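Local coordinates for putative endoribonuclease (PDB 3LYB), which belongs to the YjgF-like (endoribonuclease L-PSP) family and probably acts as a hydrolase on RNA, though its natural substrate is not established, at residues Gly37-Gly42 against Met133-Thr138; Ser27-Val32 against Leu77-Arg82; Asn41-Val46 against Glu52-Thr57; Ile95-Tyr100 against Pro108-Val113; Ala15-Arg18 against Phe23-Leu26. All coordinates share one frame; numbering follows the deposited sequence.

Contact 1 of 5, residues Gly37-Gly42 against Met133-Thr138. With CA (calcium ion), chain F.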
# COMPACT_ATOMS: atom_id res chain seq x y z
N GLY B 37 -10.29 -9.30 -31.69
CA GLY B 37 -9.31 -8.57 -30.89
C GLY B 37 -9.76 -8.58 -29.43
O GLY B 37 -9.20 -7.86 -28.60
N THR B 38 -10.77 -9.40 -29.14
CA THR B 38 -11.33 -9.53 -27.80
C THR B 38 -10.42 -10.37 -26.91
O THR B 38 -9.85 -11.37 -27.35
CB THR B 38 -12.74 -10.20 -27.81
OG1 THR B 38 -13.38 -10.07 -29.09
CG2 THR B 38 -13.64 -9.62 -26.68
N ILE B 39 -10.29 -9.93 -25.65
CA ILE B 39 -9.73 -10.73 -24.57
C ILE B 39 -10.85 -11.63 -24.08
O ILE B 39 -11.94 -11.14 -23.77
CB ILE B 39 -9.30 -9.86 -23.34
CG1 ILE B 39 -8.34 -8.72 -23.73
CG2 ILE B 39 -8.73 -10.73 -22.22
CD1 ILE B 39 -7.11 -9.15 -24.55
N VAL B 40 -10.57 -12.92 -23.99
CA VAL B 40 -11.50 -13.91 -23.45
C VAL B 40 -11.79 -13.63 -21.98
O VAL B 40 -10.87 -13.55 -21.18
CB VAL B 40 -10.91 -15.31 -23.61
CG1 VAL B 40 -11.81 -16.35 -22.96
CG2 VAL B 40 -10.71 -15.62 -25.09
N ASN B 41 -13.06 -13.48 -21.61
CA ASN B 41 -13.35 -13.04 -20.24
C ASN B 41 -14.26 -13.93 -19.39
O ASN B 41 -14.50 -13.65 -18.22
CB ASN B 41 -13.79 -11.56 -20.19
CG ASN B 41 -15.04 -11.27 -21.03
OD1 ASN B 41 -15.21 -11.75 -22.17
ND2 ASN B 41 -15.92 -10.44 -20.48
N GLY B 42 -14.73 -15.03 -19.96
CA GLY B 42 -15.58 -15.94 -19.23
C GLY B 42 -16.16 -16.98 -20.15
O GLY B 42 -15.80 -17.02 -21.33
N MSE B 133 0.75 -9.74 -18.14
CA MSE B 133 1.04 -10.12 -19.52
C MSE B 133 0.37 -9.14 -20.46
O MSE B 133 -0.49 -8.37 -20.05
CB MSE B 133 0.59 -11.54 -19.84
CG MSE B 133 1.38 -12.61 -19.12
SE MSE B 133 0.86 -12.94 -17.27
CE MSE B 133 -0.76 -13.96 -17.49
N LEU B 134 0.79 -9.14 -21.73
CA LEU B 134 0.18 -8.34 -22.77
C LEU B 134 -1.20 -8.89 -23.09
O LEU B 134 -1.43 -10.09 -22.93
CB LEU B 134 1.01 -8.40 -24.04
CG LEU B 134 2.27 -7.55 -24.10
CD1 LEU B 134 3.04 -7.91 -25.40
CD2 LEU B 134 1.98 -6.05 -24.02
N PRO B 135 -2.12 -8.03 -23.54
CA PRO B 135 -2.00 -6.60 -23.77
C PRO B 135 -2.42 -5.76 -22.59
O PRO B 135 -2.25 -4.56 -22.65
CB PRO B 135 -2.99 -6.36 -24.90
CG PRO B 135 -4.10 -7.28 -24.61
CD PRO B 135 -3.44 -8.52 -24.00
N ASP B 136 -3.04 -6.38 -21.57
CA ASP B 136 -3.44 -5.71 -20.33
C ASP B 136 -3.59 -6.70 -19.14
O ASP B 136 -3.43 -7.92 -19.31
CB ASP B 136 -4.70 -4.86 -20.54
CG ASP B 136 -6.01 -5.68 -20.54
OD1 ASP B 136 -6.13 -6.69 -19.80
OD2 ASP B 136 -6.95 -5.29 -21.28
N ALA B 137 -3.91 -6.13 -17.97
CA ALA B 137 -4.02 -6.87 -16.73
C ALA B 137 -5.15 -7.89 -16.66
O ALA B 137 -5.11 -8.75 -15.80
CB ALA B 137 -4.09 -5.92 -15.50
N THR B 138 -6.14 -7.82 -17.54
CA THR B 138 -7.20 -8.85 -17.56
C THR B 138 -6.74 -10.24 -18.10
O THR B 138 -7.51 -11.23 -18.03
CB THR B 138 -8.48 -8.40 -18.37
OG1 THR B 138 -8.14 -8.27 -19.75
CG2 THR B 138 -9.04 -7.07 -17.85
CA CA F . -16.22 -11.30 -24.34
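I39 reaches across from one loop to meet P135 and T138 of another, and its two branches divide the work. With chi1 at -54°, CG1 lies anti to the carbonyl carbon and CG2 anti to the backbone N, which sends the first toward the proline and the second toward the threonine. The longer branch folds back at chi2 (-52°) and brings I39 CD1 against the proline ring, 3.5 Å from P135 CG. A cis peptide bond precedes that proline, whose other neighbours include F60 of a second subunit. The short branch ends beside the threonine hydroxyl, I39 CG2 lying 3.5 Å from T138 OG1.

T138 is itself tied down by an Asx turn. D136 OD1 takes the backbone N-H of T138 nearly along its C-O axis, and takes T138 OG1 on its syn side. Two donors on one oxygen probably hold both the carboxylate and the threonine hydroxyl in place. Q72 of helix 60-85 joins the loops again, its NE2 bonded to V40 O and T138 O. The end of the N41 side chain leads away from 133-138, and N41 OD1 is a ligand of a calcium ion.

I39 thus meets a proline ring and a threonine hydroxyl that is already engaged by D136. It brings only carbon to the contact, while the hydroxyl of T138 beside it is turned to D136 OD1; the polar links come from within the 136-138 turn and from Q72.

Contact 2 of 5, residues Ser27-Val32 against Leu77-Arg82; sequences SGIIPV and LESIRR
I29 leans on the helix through S79 and I80. Its CB points toward the helix, and from there the branches part. CG2, anti to the backbone N, rests 3.8 Å from S79 CB. CG1 carries the chain on beside the backbone N, and with chi2 at 159° it extends outward, so that CD1 ends 4.1 Å from I80 CG1, the two isoleucines meeting at a slant. V76, one turn back on the same helix, also packs against I29.

Neither helix residue offers I29 a polar atom. S79 turns its OG back to the carbonyl O of Y75, leaving CB as its contact with I29, and I80 continues toward V143 and A145 of strand 141-148.

Farther round the helix, E78 is held by two arginines. R82 takes a single oxygen side-on, with R82 NE 2.8 Å from E78 OE2 and NH2 on that oxygen too, while R81 NE binds E78 OE1 at 2.9 Å. This network should help neutralise the carboxylate. In the facing loop, P31 is the centre of an inverse gamma turn, closed by V32 N to I30 O at 2.8 Å, and the loop is fastened to the sheet by backbone bonding of I29 with V143.

The chain leaving strand 23-26 thus runs past the long helix 60-85, which packs on one face of the mixed sheet, as in the alpha/beta fold of YjgF-like proteins.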
# COMPACT_ATOMS: atom_id res chain seq x y z
N SER B 27 5.61 -18.80 -30.02
CA SER B 27 5.49 -17.59 -29.23
C SER B 27 4.56 -17.88 -28.06
O SER B 27 3.65 -18.70 -28.18
CB SER B 27 4.88 -16.50 -30.08
OG SER B 27 5.82 -16.06 -31.03
N GLY B 28 4.80 -17.21 -26.92
CA GLY B 28 3.88 -17.30 -25.76
C GLY B 28 2.50 -16.92 -26.23
O GLY B 28 2.32 -15.96 -26.97
N ILE B 29 1.51 -17.70 -25.85
CA ILE B 29 0.14 -17.44 -26.33
C ILE B 29 -0.77 -16.90 -25.23
O ILE B 29 -0.72 -17.33 -24.09
CB ILE B 29 -0.45 -18.67 -27.09
CG1 ILE B 29 0.09 -18.67 -28.52
CG2 ILE B 29 -2.01 -18.62 -27.12
CD1 ILE B 29 0.04 -20.01 -29.22
N ILE B 30 -1.58 -15.92 -25.59
CA ILE B 30 -2.53 -15.32 -24.68
C ILE B 30 -3.97 -15.51 -25.18
O ILE B 30 -4.19 -15.73 -26.37
CB ILE B 30 -2.21 -13.83 -24.46
CG1 ILE B 30 -1.83 -13.17 -25.79
CG2 ILE B 30 -1.06 -13.65 -23.47
CD1 ILE B 30 -2.28 -11.72 -25.86
N PRO B 31 -4.97 -15.42 -24.29
CA PRO B 31 -6.36 -15.67 -24.71
C PRO B 31 -7.03 -14.50 -25.44
O PRO B 31 -7.96 -13.90 -24.91
CB PRO B 31 -7.06 -15.95 -23.40
CG PRO B 31 -6.30 -15.12 -22.40
CD PRO B 31 -4.88 -15.11 -22.84
N VAL B 32 -6.54 -14.18 -26.63
CA VAL B 32 -7.17 -13.15 -27.44
C VAL B 32 -7.75 -13.74 -28.70
O VAL B 32 -7.16 -14.66 -29.30
CB VAL B 32 -6.19 -12.03 -27.86
CG1 VAL B 32 -5.48 -11.44 -26.65
CG2 VAL B 32 -5.18 -12.55 -28.92
N LEU B 77 -4.78 -23.10 -24.48
CA LEU B 77 -4.39 -24.48 -24.72
C LEU B 77 -4.85 -24.98 -26.08
O LEU B 77 -4.07 -25.59 -26.82
CB LEU B 77 -4.86 -25.37 -23.59
CG LEU B 77 -4.03 -25.21 -22.31
CD1 LEU B 77 -4.62 -26.02 -21.18
CD2 LEU B 77 -2.57 -25.60 -22.53
N GLU B 78 -6.10 -24.68 -26.43
CA GLU B 78 -6.65 -25.01 -27.75
C GLU B 78 -5.93 -24.28 -28.88
O GLU B 78 -5.76 -24.84 -29.96
CB GLU B 78 -8.16 -24.76 -27.79
CG GLU B 78 -8.85 -24.96 -29.16
CD GLU B 78 -8.94 -26.43 -29.62
OE1 GLU B 78 -8.67 -27.36 -28.81
OE2 GLU B 78 -9.30 -26.65 -30.81
N SER B 79 -5.50 -23.04 -28.65
CA SER B 79 -4.68 -22.32 -29.63
C SER B 79 -3.41 -23.09 -29.91
O SER B 79 -3.02 -23.27 -31.06
CB SER B 79 -4.30 -20.93 -29.12
OG SER B 79 -5.44 -20.09 -29.05
N ILE B 80 -2.77 -23.56 -28.84
CA ILE B 80 -1.55 -24.32 -28.96
C ILE B 80 -1.86 -25.51 -29.83
O ILE B 80 -1.22 -25.69 -30.85
CB ILE B 80 -0.94 -24.70 -27.59
CG1 ILE B 80 -0.26 -23.46 -26.99
CG2 ILE B 80 0.10 -25.80 -27.72
CD1 ILE B 80 0.01 -23.56 -25.49
N ARG B 81 -2.88 -26.28 -29.47
CA ARG B 81 -3.29 -27.41 -30.29
C ARG B 81 -3.44 -27.04 -31.75
O ARG B 81 -2.75 -27.60 -32.60
CB ARG B 81 -4.57 -28.06 -29.77
CG ARG B 81 -4.73 -29.51 -30.19
CD ARG B 81 -6.02 -30.15 -29.62
NE ARG B 81 -7.27 -29.57 -30.14
CZ ARG B 81 -7.57 -29.43 -31.43
NH1 ARG B 81 -6.72 -29.79 -32.39
NH2 ARG B 81 -8.73 -28.91 -31.79
N ARG B 82 -4.29 -26.06 -32.06
CA ARG B 82 -4.50 -25.70 -33.46
C ARG B 82 -3.24 -25.26 -34.18
O ARG B 82 -3.07 -25.57 -35.36
CB ARG B 82 -5.59 -24.65 -33.60
CG ARG B 82 -6.94 -25.27 -33.77
CD ARG B 82 -8.05 -24.26 -33.68
NE ARG B 82 -9.15 -24.80 -32.87
CZ ARG B 82 -10.28 -24.17 -32.59
NH1 ARG B 82 -10.52 -22.95 -33.05
NH2 ARG B 82 -11.19 -24.78 -31.83

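Contact 3 of 5, residues Asn41-Val46 against Glu52-Thr57. With CA (calcium ion), chain F.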
# COMPACT_ATOMS: atom_id res chain seq x y z
N ASN B 41 -13.06 -13.48 -21.61
CA ASN B 41 -13.35 -13.04 -20.24
C ASN B 41 -14.26 -13.93 -19.39
O ASN B 41 -14.50 -13.65 -18.22
CB ASN B 41 -13.79 -11.56 -20.19
CG ASN B 41 -15.04 -11.27 -21.03
OD1 ASN B 41 -15.21 -11.75 -22.17
ND2 ASN B 41 -15.92 -10.44 -20.48
N GLY B 42 -14.73 -15.03 -19.96
CA GLY B 42 -15.58 -15.94 -19.23
C GLY B 42 -16.16 -16.98 -20.15
O GLY B 42 -15.80 -17.02 -21.33
N PHE B 43 -17.06 -17.80 -19.60
CA PHE B 43 -17.69 -18.92 -20.32
C PHE B 43 -18.35 -18.58 -21.66
O PHE B 43 -18.26 -19.35 -22.63
CB PHE B 43 -18.71 -19.62 -19.44
CG PHE B 43 -18.10 -20.47 -18.39
CD1 PHE B 43 -17.08 -21.37 -18.71
CD2 PHE B 43 -18.54 -20.40 -17.08
CE1 PHE B 43 -16.52 -22.18 -17.74
CE2 PHE B 43 -17.97 -21.21 -16.09
CZ PHE B 43 -16.95 -22.10 -16.43
N GLN B 44 -19.01 -17.42 -21.70
CA GLN B 44 -19.67 -16.94 -22.90
C GLN B 44 -18.74 -16.87 -24.12
O GLN B 44 -19.21 -16.84 -25.25
CB GLN B 44 -20.37 -15.60 -22.64
CG GLN B 44 -21.44 -15.65 -21.50
CD GLN B 44 -22.64 -16.57 -21.83
OE1 GLN B 44 -23.17 -16.55 -22.95
NE2 GLN B 44 -23.08 -17.37 -20.85
N ASP B 45 -17.44 -16.88 -23.90
CA ASP B 45 -16.50 -16.84 -25.03
C ASP B 45 -16.03 -18.22 -25.50
O ASP B 45 -15.17 -18.33 -26.38
CB ASP B 45 -15.30 -15.94 -24.73
CG ASP B 45 -15.69 -14.47 -24.54
OD1 ASP B 45 -16.37 -13.88 -25.43
OD2 ASP B 45 -15.31 -13.92 -23.48
N VAL B 46 -16.58 -19.28 -24.93
CA VAL B 46 -16.18 -20.61 -25.36
C VAL B 46 -17.37 -21.46 -25.81
O VAL B 46 -18.51 -21.24 -25.39
CB VAL B 46 -15.34 -21.36 -24.28
CG1 VAL B 46 -14.12 -20.52 -23.83
CG2 VAL B 46 -16.20 -21.83 -23.08
N GLU B 52 -19.31 -27.00 -19.75
CA GLU B 52 -19.51 -28.02 -18.68
C GLU B 52 -18.32 -28.97 -18.69
O GLU B 52 -18.01 -29.58 -17.69
CB GLU B 52 -20.95 -28.65 -18.63
CG GLU B 52 -21.32 -29.66 -17.42
CD GLU B 52 -21.32 -29.09 -15.96
OE1 GLU B 52 -22.38 -28.60 -15.46
OE2 GLU B 52 -20.26 -29.20 -15.26
N LEU B 53 -17.57 -28.96 -19.78
CA LEU B 53 -16.29 -29.67 -19.82
C LEU B 53 -15.16 -28.98 -19.03
O LEU B 53 -14.17 -29.63 -18.65
CB LEU B 53 -15.85 -29.88 -21.27
CG LEU B 53 -14.58 -30.68 -21.53
CD1 LEU B 53 -14.74 -32.11 -21.07
CD2 LEU B 53 -14.27 -30.64 -23.00
N LEU B 54 -15.29 -27.67 -18.80
CA LEU B 54 -14.35 -26.97 -17.91
C LEU B 54 -14.86 -26.99 -16.47
O LEU B 54 -14.16 -26.58 -15.56
CB LEU B 54 -14.06 -25.53 -18.39
CG LEU B 54 -13.57 -25.34 -19.84
CD1 LEU B 54 -13.60 -23.88 -20.29
CD2 LEU B 54 -12.23 -26.02 -20.13
N GLY B 55 -16.08 -27.47 -16.26
CA GLY B 55 -16.60 -27.63 -14.92
C GLY B 55 -17.58 -26.54 -14.53
O GLY B 55 -17.80 -26.29 -13.34
N ALA B 56 -18.19 -25.88 -15.52
CA ALA B 56 -19.25 -24.92 -15.23
C ALA B 56 -20.37 -25.59 -14.41
O ALA B 56 -20.68 -26.77 -14.62
CB ALA B 56 -19.79 -24.34 -16.51
N THR B 57 -20.96 -24.86 -13.47
CA THR B 57 -21.95 -25.47 -12.57
C THR B 57 -23.36 -24.98 -12.87
O THR B 57 -24.33 -25.58 -12.43
CB THR B 57 -21.64 -25.17 -11.10
OG1 THR B 57 -21.64 -23.75 -10.91
CG2 THR B 57 -20.30 -25.75 -10.69
CA CA F . -16.22 -11.30 -24.34
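D45 OD2 accepts the backbone N-H of N41 in an almost straight bond, 3.0 Å from N41 N with an angle of 176°, though the donor stands somewhat out of the carboxylate plane on the anti side. The other oxygen, D45 OD1, binds a calcium ion at 2.8 Å, and N41 OD1 is its second protein ligand. This loop then packs, through F43 and V46, on a helix end closed by a Schellman motif: G55, with positive phi, is the first residue to leave helical backbone angles, A56 N bonds to R51 O, and G55 N makes a weak bond to E52 O.

Between metal and helix runs a short 3-10 turn, 43-45, stitched by D45 N to G42 O and by V46 N to F43 O. It directs F43 away from the calcium. The F43 side chain leaves with CG anti to its carbonyl carbon (chi1 -75°), putting the ring against A56 and L54. A56 CB lies over one face in a CH-pi contact, 3.9 Å from the F43 ring centroid and offset toward the rim, whereas L54 CB comes to the ring edge, 4.2 Å from F43 CE1. L70 of helix 60-85 also touches this phenylalanine, and W74 from that helix meets both V46 and L54. Beside the ring, V46 CG2 reaches L54 CD1 at 4.3 Å, and A56 CB stands equally near F43 CZ and F43 CE2, 3.6 Å from each.

Contact 4 of 5, residues Ile95-Tyr100 against Pro108-Val113; sequences IKLVQY and PYYSRV
Q99 and Y110 make the one polar link between strand and helix. The tyrosine hydroxyl donates to the amide oxygen, Y110 OH to Q99 OE1 being 2.4 Å in the model, a value too short to read literally at this resolution. OE1 comes in at the edge of the tyrosine ring, near its plane, and the amide stands almost square to that ring, the planes 84° apart. A bend at chi2 (132°) brings the glutamine amide round to the phenol, and its NE2 bonds to S125 OG and T126 O on the neighbouring strand. These two acceptors for NE2 probably set the rotation of the buried amide. R114 adds a weak bond to OE1.

Strand 94-101, helix 107-115 and the parallel strand 124-129 form a beta-alpha-beta unit, and Y110 spans the gap between the first two. Its CG is anti to the backbone N (chi1 171°), which throws the ring out from the helix toward the sheet.

Among the van der Waals contacts, L97 CD1 lies 3.9 Å from Y110 OH, the leucine crossing the tyrosine at a slant. F101 meets the tyrosine ring edge-to-face, and I141 and V143 of strand 141-148 also touch it.

Salt bridging and hydrogen bonding carry the two elements outward: K96 NZ pairs with E144 of a fifth subunit, and S111 OG bonds to E59 of a fourth.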
# COMPACT_ATOMS: atom_id res chain seq x y z
N ILE B 95 6.36 -30.96 -25.86
CA ILE B 95 7.04 -31.53 -24.69
C ILE B 95 7.34 -30.55 -23.52
O ILE B 95 7.54 -30.98 -22.38
CB ILE B 95 8.37 -32.22 -25.06
CG1 ILE B 95 9.26 -31.25 -25.83
CG2 ILE B 95 8.12 -33.51 -25.86
CD1 ILE B 95 10.64 -31.16 -25.29
N LYS B 96 7.39 -29.26 -23.81
CA LYS B 96 7.72 -28.26 -22.80
C LYS B 96 6.65 -27.19 -22.79
O LYS B 96 6.24 -26.69 -23.84
CB LYS B 96 9.10 -27.65 -23.11
CG LYS B 96 9.73 -26.80 -22.01
CD LYS B 96 10.67 -25.78 -22.67
CE LYS B 96 11.90 -25.45 -21.84
NZ LYS B 96 11.52 -24.84 -20.56
N LEU B 97 6.18 -26.86 -21.60
CA LEU B 97 5.33 -25.68 -21.44
C LEU B 97 5.91 -24.74 -20.40
O LEU B 97 6.33 -25.18 -19.31
CB LEU B 97 3.91 -26.06 -21.04
CG LEU B 97 3.05 -26.87 -22.01
CD1 LEU B 97 1.70 -26.98 -21.39
CD2 LEU B 97 2.95 -26.27 -23.41
N VAL B 98 5.96 -23.45 -20.72
CA VAL B 98 6.22 -22.42 -19.70
C VAL B 98 4.90 -21.66 -19.46
O VAL B 98 4.35 -21.06 -20.39
CB VAL B 98 7.44 -21.50 -20.02
CG1 VAL B 98 7.67 -20.54 -18.88
CG2 VAL B 98 8.70 -22.31 -20.23
N GLN B 99 4.40 -21.72 -18.23
CA GLN B 99 3.12 -21.13 -17.89
C GLN B 99 3.22 -19.98 -16.89
O GLN B 99 3.72 -20.15 -15.79
CB GLN B 99 2.19 -22.21 -17.36
CG GLN B 99 1.86 -23.29 -18.40
CD GLN B 99 2.02 -24.68 -17.83
OE1 GLN B 99 1.19 -25.54 -18.06
NE2 GLN B 99 3.11 -24.91 -17.09
N TYR B 100 2.71 -18.82 -17.30
CA TYR B 100 2.80 -17.58 -16.56
C TYR B 100 1.44 -17.15 -16.03
O TYR B 100 0.50 -16.99 -16.79
CB TYR B 100 3.31 -16.50 -17.50
CG TYR B 100 4.70 -16.74 -18.08
CD1 TYR B 100 5.83 -16.50 -17.31
CD2 TYR B 100 4.86 -17.18 -19.40
CE1 TYR B 100 7.10 -16.69 -17.82
CE2 TYR B 100 6.14 -17.38 -19.93
CZ TYR B 100 7.26 -17.12 -19.13
OH TYR B 100 8.54 -17.30 -19.61
N PRO B 108 -5.12 -24.60 -9.70
CA PRO B 108 -6.07 -25.72 -9.77
C PRO B 108 -7.02 -25.65 -10.97
O PRO B 108 -7.36 -26.68 -11.54
CB PRO B 108 -6.86 -25.57 -8.47
CG PRO B 108 -5.87 -24.96 -7.52
CD PRO B 108 -5.05 -24.03 -8.34
N TYR B 109 -7.46 -24.45 -11.35
CA TYR B 109 -8.33 -24.31 -12.52
C TYR B 109 -7.58 -24.64 -13.80
O TYR B 109 -8.08 -25.39 -14.65
CB TYR B 109 -8.87 -22.89 -12.63
CG TYR B 109 -9.80 -22.51 -11.52
CD1 TYR B 109 -9.37 -21.67 -10.50
CD2 TYR B 109 -11.09 -22.98 -11.49
CE1 TYR B 109 -10.23 -21.29 -9.46
CE2 TYR B 109 -11.96 -22.62 -10.46
CZ TYR B 109 -11.52 -21.77 -9.45
OH TYR B 109 -12.38 -21.42 -8.45
N TYR B 110 -6.39 -24.08 -13.94
CA TYR B 110 -5.61 -24.33 -15.13
C TYR B 110 -5.26 -25.83 -15.28
O TYR B 110 -5.36 -26.42 -16.36
CB TYR B 110 -4.33 -23.48 -15.07
CG TYR B 110 -3.38 -23.84 -16.16
CD1 TYR B 110 -3.55 -23.33 -17.45
CD2 TYR B 110 -2.34 -24.73 -15.93
CE1 TYR B 110 -2.70 -23.68 -18.49
CE2 TYR B 110 -1.47 -25.09 -16.94
CZ TYR B 110 -1.66 -24.57 -18.22
OH TYR B 110 -0.81 -24.91 -19.20
N SER B 111 -4.84 -26.42 -14.16
CA SER B 111 -4.50 -27.83 -14.07
C SER B 111 -5.67 -28.73 -14.48
O SER B 111 -5.46 -29.72 -15.15
CB SER B 111 -4.04 -28.15 -12.64
OG SER B 111 -3.81 -29.54 -12.49
N ARG B 112 -6.90 -28.40 -14.08
CA ARG B 112 -8.07 -29.14 -14.54
C ARG B 112 -8.05 -29.15 -16.07
O ARG B 112 -8.06 -30.22 -16.69
CB ARG B 112 -9.37 -28.54 -13.98
CG ARG B 112 -10.67 -28.96 -14.71
CD ARG B 112 -11.93 -28.21 -14.22
NE ARG B 112 -12.16 -28.39 -12.78
CZ ARG B 112 -12.94 -27.61 -12.01
NH1 ARG B 112 -13.61 -26.59 -12.51
NH2 ARG B 112 -13.06 -27.88 -10.73
N VAL B 113 -7.97 -27.96 -16.65
CA VAL B 113 -7.99 -27.81 -18.10
C VAL B 113 -6.84 -28.52 -18.81
O VAL B 113 -7.04 -29.15 -19.85
CB VAL B 113 -8.02 -26.32 -18.49
CG1 VAL B 113 -8.16 -26.14 -19.99
CG2 VAL B 113 -9.18 -25.64 -17.79

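Contact 5 of 5, residues Ala15-Arg18 against Phe23-Leu26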
# COMPACT_ATOMS: atom_id res chain seq x y z
N ALA B 15 6.51 -13.96 -34.75
CA ALA B 15 6.21 -15.13 -35.57
C ALA B 15 5.42 -16.16 -34.73
O ALA B 15 5.91 -16.62 -33.69
CB ALA B 15 7.52 -15.74 -36.11
N ALA B 16 4.22 -16.53 -35.19
CA ALA B 16 3.38 -17.47 -34.45
C ALA B 16 4.20 -18.68 -33.97
O ALA B 16 4.26 -18.95 -32.77
CB ALA B 16 2.17 -17.91 -35.30
N TRP B 17 4.83 -19.38 -34.92
CA TRP B 17 5.79 -20.46 -34.65
C TRP B 17 7.02 -20.41 -35.56
O TRP B 17 7.10 -19.61 -36.48
CB TRP B 17 5.15 -21.85 -34.72
CG TRP B 17 4.43 -22.17 -36.01
CD1 TRP B 17 3.15 -21.80 -36.35
CD2 TRP B 17 4.92 -22.95 -37.10
NE1 TRP B 17 2.82 -22.31 -37.58
CE2 TRP B 17 3.89 -23.01 -38.07
CE3 TRP B 17 6.13 -23.60 -37.37
CZ2 TRP B 17 4.04 -23.69 -39.28
CZ3 TRP B 17 6.28 -24.27 -38.58
CH2 TRP B 17 5.25 -24.32 -39.52
N ARG B 18 7.98 -21.28 -35.27
CA ARG B 18 9.25 -21.33 -35.98
C ARG B 18 9.89 -22.69 -35.78
O ARG B 18 9.89 -23.22 -34.67
CB ARG B 18 10.20 -20.25 -35.44
CG ARG B 18 11.52 -20.14 -36.17
CD ARG B 18 11.33 -19.38 -37.46
NE ARG B 18 11.11 -17.96 -37.21
CZ ARG B 18 12.07 -17.04 -37.24
NH1 ARG B 18 13.32 -17.40 -37.53
NH2 ARG B 18 11.78 -15.77 -37.00
N PHE B 23 12.82 -29.18 -33.88
CA PHE B 23 12.07 -28.43 -32.90
C PHE B 23 11.21 -27.35 -33.52
O PHE B 23 11.59 -26.74 -34.52
CB PHE B 23 13.02 -27.78 -31.90
CG PHE B 23 13.56 -28.71 -30.86
CD1 PHE B 23 12.81 -29.04 -29.74
CD2 PHE B 23 14.85 -29.23 -30.99
CE1 PHE B 23 13.33 -29.89 -28.77
CE2 PHE B 23 15.38 -30.07 -30.02
CZ PHE B 23 14.61 -30.41 -28.91
N ILE B 24 10.07 -27.12 -32.90
CA ILE B 24 9.22 -26.01 -33.24
C ILE B 24 8.96 -25.22 -31.98
O ILE B 24 8.54 -25.77 -30.95
CB ILE B 24 7.91 -26.51 -33.82
CG1 ILE B 24 8.20 -27.22 -35.14
CG2 ILE B 24 6.90 -25.35 -34.00
CD1 ILE B 24 7.24 -28.32 -35.43
N PHE B 25 9.24 -23.92 -32.06
CA PHE B 25 9.05 -23.01 -30.94
C PHE B 25 7.84 -22.13 -31.16
O PHE B 25 7.73 -21.49 -32.20
CB PHE B 25 10.30 -22.15 -30.78
CG PHE B 25 11.52 -22.93 -30.41
CD1 PHE B 25 12.32 -23.50 -31.40
CD2 PHE B 25 11.86 -23.11 -29.07
CE1 PHE B 25 13.46 -24.23 -31.06
CE2 PHE B 25 13.00 -23.84 -28.72
CZ PHE B 25 13.80 -24.41 -29.72
N LEU B 26 6.93 -22.10 -30.20
CA LEU B 26 5.80 -21.18 -30.26
C LEU B 26 6.11 -19.91 -29.51
O LEU B 26 6.81 -19.92 -28.51
CB LEU B 26 4.51 -21.81 -29.73
CG LEU B 26 3.69 -22.61 -30.73
CD1 LEU B 26 4.39 -23.92 -31.01
CD2 LEU B 26 2.31 -22.90 -30.24
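R18 and F25 face each other as the hydrogen-bonded pair of a beta hairpin formed by strands 17-20 and 23-26. F25 N donates to R18 O at 2.8 Å, in a bond straight at the hydrogen (164°); the return bond, R18 N to F25 O, is weak. One step along, W17 and L26 make the antiparallel non-hydrogen-bonded pair. CA-H...O contacts accompany the R18-F25 pair: W17 CA is 3.3 Å from F25 O, and I24 CA is 3.2 Å from R18 O, so each carbonyl receives an N-H and a C-H.

The side chains sort themselves onto two faces. On that of W17 and L26, the indole and I24 lie side by side and point the same way. W17 CG sits between its backbone N and carbonyl carbon (chi1 55°), and this swings the ring along the hairpin until W17 CE3 is 3.9 Å from I24 CG2, an approach oblique to the indole. W17 CB meanwhile packs on L26 CG. T83 of helix 60-85 touches both W17 and L26 on this face, and the indole NE1 makes a weak bond to S86 OG.

The face of R18 and F25 turns to a third subunit, whose I95 packs on both residues. The guanidinium end of R18 leads away from F25, and its NH2 makes a weak bond to the carbonyl O of P122 in that subunit. Beside strand 23-26, on the side away from 17-20, strand 141-148 bonds through its backbone to I24 and L26. At the near edge of the phenyl ring lies the R18 carbonyl, F25 CD1 being 4.1 Å from R18 O.

From the N terminus, contact 5 closes first, a short hairpin at one edge of the sheet, complete before any other contact opens. The chain runs straight on into contact 2, joined to it through S27, which bonds to A15 and A16; this contact closes a longer loop onto helix 60-85. Contact 1 opens inside that loop but closes far beyond it, so contacts 1 and 2 cross, tied by V40 N to P31 O. Contact 3 shares N41 and G42 with contact 1 and nests inside the loop of contact 2. Contact 4 follows contact 2, nested within contact 1, and brings helix 107-115 against L77 of contact 2 and, through R112, L54 of contact 3.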